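Geobacter metallireducens SMUG1 (Geobacter metallireducens, PDB 5H9I) belongs to the uracil-DNA glycosylase superfamily, as a bacterial SMUG1 protein with a central parallel beta-sheet flanked by helices. Local coordinates at residues 114-119 with 214-219. Sequence-based numbering, arbitrary orientation.
Sequences GRRLWG and PSPASP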
ATOM      1  N   GLY A 114      -4.113   9.644  -0.201  1.00 13.57           N
ATOM      2  CA  GLY A 114      -4.971   8.718   0.601  1.00 13.93           C
ATOM      3  C   GLY A 114      -6.264   9.326   1.001  1.00 13.99           C
ATOM      4  O   GLY A 114      -7.350   8.710   1.083  1.00 13.56           O
ATOM      5  N   ARG A 115      -6.336  10.643   1.268  1.00 12.64           N
ATOM      6  CA  ARG A 115      -7.569  11.330   1.472  1.00 11.54           C
ATOM      7  C   ARG A 115      -8.518  11.215   0.336  1.00 16.50           C
ATOM      8  O   ARG A 115      -9.698  10.940   0.518  1.00 15.12           O
ATOM      9  CB  ARG A 115      -7.334  12.864   1.816  1.00 17.94           C
ATOM     10  CG  ARG A 115      -8.391  13.527   2.529  1.00 23.09           C
ATOM     11  CD  ARG A 115      -7.954  14.955   2.914  1.00 22.98           C
ATOM     12  NE  ARG A 115      -7.897  15.738   1.723  1.00 22.12           N
ATOM     13  CZ  ARG A 115      -6.899  16.632   1.467  1.00 19.11           C
ATOM     14  NH1 ARG A 115      -5.846  16.779   2.313  1.00 18.89           N
ATOM     15  NH2 ARG A 115      -7.010  17.398   0.384  1.00 23.98           N
ATOM     16  N   ARG A 116      -7.964  11.365  -0.868  1.00 13.02           N
ATOM     17  CA  ARG A 116      -8.779  11.209  -2.053  1.00 13.40           C
ATOM     18  C   ARG A 116      -9.257   9.737  -2.213  1.00 12.72           C
ATOM     19  O   ARG A 116     -10.425   9.534  -2.580  1.00 13.89           O
ATOM     20  CB  ARG A 116      -7.974  11.597  -3.298  1.00 13.16           C
ATOM     21  CG  ARG A 116      -7.878  13.131  -3.472  1.00 18.65           C
ATOM     22  CD  ARG A 116      -7.093  13.440  -4.730  1.00 16.80           C
ATOM     23  NE  ARG A 116      -7.043  14.900  -4.903  1.00 17.66           N
ATOM     24  CZ  ARG A 116      -6.281  15.499  -5.815  1.00 18.64           C
ATOM     25  NH1 ARG A 116      -5.435  14.850  -6.553  1.00 16.63           N
ATOM     26  NH2 ARG A 116      -6.441  16.831  -5.951  1.00 18.78           N
ATOM     27  N   LEU A 117      -8.333   8.812  -2.106  1.00 13.16           N
ATOM     28  CA  LEU A 117      -8.708   7.388  -2.354  1.00 11.81           C
ATOM     29  C   LEU A 117      -9.705   6.892  -1.366  1.00 14.73           C
ATOM     30  O   LEU A 117     -10.808   6.413  -1.741  1.00 12.86           O
ATOM     31  CB  LEU A 117      -7.466   6.538  -2.364  1.00 13.07           C
ATOM     32  CG  LEU A 117      -7.669   5.034  -2.561  1.00 14.98           C
ATOM     33  CD1 LEU A 117      -6.687   4.622  -3.658  1.00 22.05           C
ATOM     34  CD2 LEU A 117      -7.450   4.198  -1.347  1.00 21.55           C
ATOM     35  N   TRP A 118      -9.418   7.056  -0.095  1.00 11.83           N
ATOM     36  CA  TRP A 118     -10.334   6.551   0.923  1.00 10.99           C
ATOM     37  C   TRP A 118     -11.603   7.375   1.001  1.00 11.92           C
ATOM     38  O   TRP A 118     -12.697   6.909   1.323  1.00 13.71           O
ATOM     39  CB  TRP A 118      -9.706   6.395   2.324  1.00 11.16           C
ATOM     40  CG  TRP A 118      -8.679   5.325   2.411  1.00 13.37           C
ATOM     41  CD1 TRP A 118      -7.326   5.467   2.605  1.00 12.44           C
ATOM     42  CD2 TRP A 118      -8.921   3.905   2.411  1.00 10.41           C
ATOM     43  NE1 TRP A 118      -6.739   4.281   2.659  1.00 12.11           N
ATOM     44  CE2 TRP A 118      -7.682   3.277   2.567  1.00 11.26           C
ATOM     45  CE3 TRP A 118     -10.050   3.131   2.286  1.00 11.14           C
ATOM     46  CZ2 TRP A 118      -7.524   1.932   2.551  1.00 11.51           C
ATOM     47  CZ3 TRP A 118      -9.918   1.777   2.309  1.00 11.23           C
ATOM     48  CH2 TRP A 118      -8.691   1.171   2.458  1.00 11.78           C
ATOM     49  N   GLY A 119     -11.477   8.689   0.646  1.00 12.65           N
ATOM     50  CA  GLY A 119     -12.675   9.488   0.698  1.00 14.20           C
ATOM     51  C   GLY A 119     -13.672   9.072  -0.396  1.00 13.45           C
ATOM     52  O   GLY A 119     -14.893   9.087  -0.196  1.00 15.11           O
ATOM     53  N   PRO A 214      -4.043   8.828  -7.462  1.00 11.85           N
ATOM     54  CA  PRO A 214      -4.746  10.022  -6.948  1.00 12.56           C
ATOM     55  C   PRO A 214      -3.841  11.227  -6.642  1.00 13.27           C
ATOM     56  O   PRO A 214      -4.455  12.223  -6.253  1.00 14.64           O
ATOM     57  CB  PRO A 214      -5.474   9.475  -5.680  1.00 14.66           C
ATOM     58  CG  PRO A 214      -4.610   8.370  -5.191  1.00 12.75           C
ATOM     59  CD  PRO A 214      -4.170   7.697  -6.466  1.00 13.90           C
ATOM     60  N   SER A 215      -2.555  11.105  -6.744  1.00 16.03           N
ATOM     61  CA  SER A 215      -1.694  12.262  -6.361  1.00 16.65           C
ATOM     62  C   SER A 215      -1.912  13.480  -7.236  1.00 18.24           C
ATOM     63  O   SER A 215      -2.278  13.393  -8.431  1.00 19.32           O
ATOM     64  CB  SER A 215      -0.248  11.970  -6.144  1.00 29.35           C
ATOM     65  OG  SER A 215       0.469  12.311  -7.213  1.00 25.81           O
ATOM     66  N   PRO A 216      -1.693  14.615  -6.651  1.00 15.67           N
ATOM     67  CA  PRO A 216      -1.674  15.816  -7.493  1.00 16.42           C
ATOM     68  C   PRO A 216      -0.680  15.829  -8.620  1.00 21.21           C
ATOM     69  O   PRO A 216      -0.764  16.765  -9.412  1.00 19.06           O
ATOM     70  CB  PRO A 216      -1.413  16.890  -6.478  1.00 17.83           C
ATOM     71  CG  PRO A 216      -1.996  16.434  -5.211  1.00 20.79           C
ATOM     72  CD  PRO A 216      -1.789  14.940  -5.206  1.00 14.84           C
ATOM     73  N   ALA A 217       0.233  14.908  -8.714  1.00 19.28           N
ATOM     74  CA  ALA A 217       1.181  14.897  -9.840  1.00 21.28           C
ATOM     75  C   ALA A 217       0.533  14.522 -11.162  1.00 25.22           C
ATOM     76  O   ALA A 217       1.168  14.649 -12.182  1.00 27.17           O
ATOM     77  CB  ALA A 217       2.367  14.058  -9.455  1.00 21.69           C
ATOM     78  N   SER A 218      -0.764  14.215 -11.160  1.00 25.66           N
ATOM     79  CA  SER A 218      -1.462  14.002 -12.463  1.00 28.00           C
ATOM     80  C   SER A 218      -2.553  14.967 -12.604  1.00 21.30           C
ATOM     81  O   SER A 218      -3.467  15.042 -11.734  1.00 22.57           O
ATOM     82  CB  SER A 218      -2.087  12.588 -12.579  1.00 30.43           C
ATOM     83  OG  SER A 218      -1.059  11.595 -12.560  1.00 40.73           O
ATOM     84  N   PRO A 219      -2.607  15.698 -13.718  1.00 26.53           N
ATOM     85  CA  PRO A 219      -3.654  16.644 -13.898  1.00 20.75           C
ATOM     86  C   PRO A 219      -5.084  16.124 -13.821  1.00 19.07           C
ATOM     87  O   PRO A 219      -5.961  16.771 -13.226  1.00 22.96           O
ATOM     88  CB  PRO A 219      -3.335  17.305 -15.296  1.00 25.99           C
ATOM     89  CG  PRO A 219      -1.887  17.117 -15.372  1.00 30.06           C
ATOM     90  CD  PRO A 219      -1.536  15.867 -14.689  1.00 24.23           C
TER
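R116, on helix 112-125, reaches along the loop that joins strand 207-211 to helix 219-235 and takes hold of it at P214. The side chain starts against the proline: CB of R116 lies 4.1 Å from CB of P214, and the CA atoms of these two residues are also the nearest pair across the two segments. CG stands anti to the carbonyl carbon (chi1 -78°), and from there the chain runs extended to NE, which carries the methylenes past the P214 carbonyl; CD passes 3.3 Å from P214 O. The guanidinium then turns NH1 back onto the same oxygen. This hydrogen bond, NH1 to P214 O, is 2.8 Å long with an N-H...O angle of 157°, and the acceptor sits at the edge of the guanidinium, only 10° out of its plane. Beyond it, NH1 lies 3.9 Å from CD of P216, whose ring nitrogen approaches obliquely. NH2 has a partner of its own, N222 OD1, so the two terminal nitrogens join the loop to helix 219-235; N222 ND2 in turn binds P216 O.

One helix position on, L117 sets its CB 4.4 Å from CG of P214, a lighter apolar touch on the buried ring, which W225 and S113 also contact. The loop has its own bracing: S215 OG accepts from the backbone N of A217 in an ST turn, within a type I turn from S215 to S218.

P214 directly follows H213, a residue of the xanthine pocket, and S113 of that pocket touches both P214 and S215. Both bonds of R116 join the cationic group to neutral oxygens, a backbone carbonyl and an asparagine amide; its charge would be expected to polarise both acceptors and strengthen the link between pocket-bearing helix and loop.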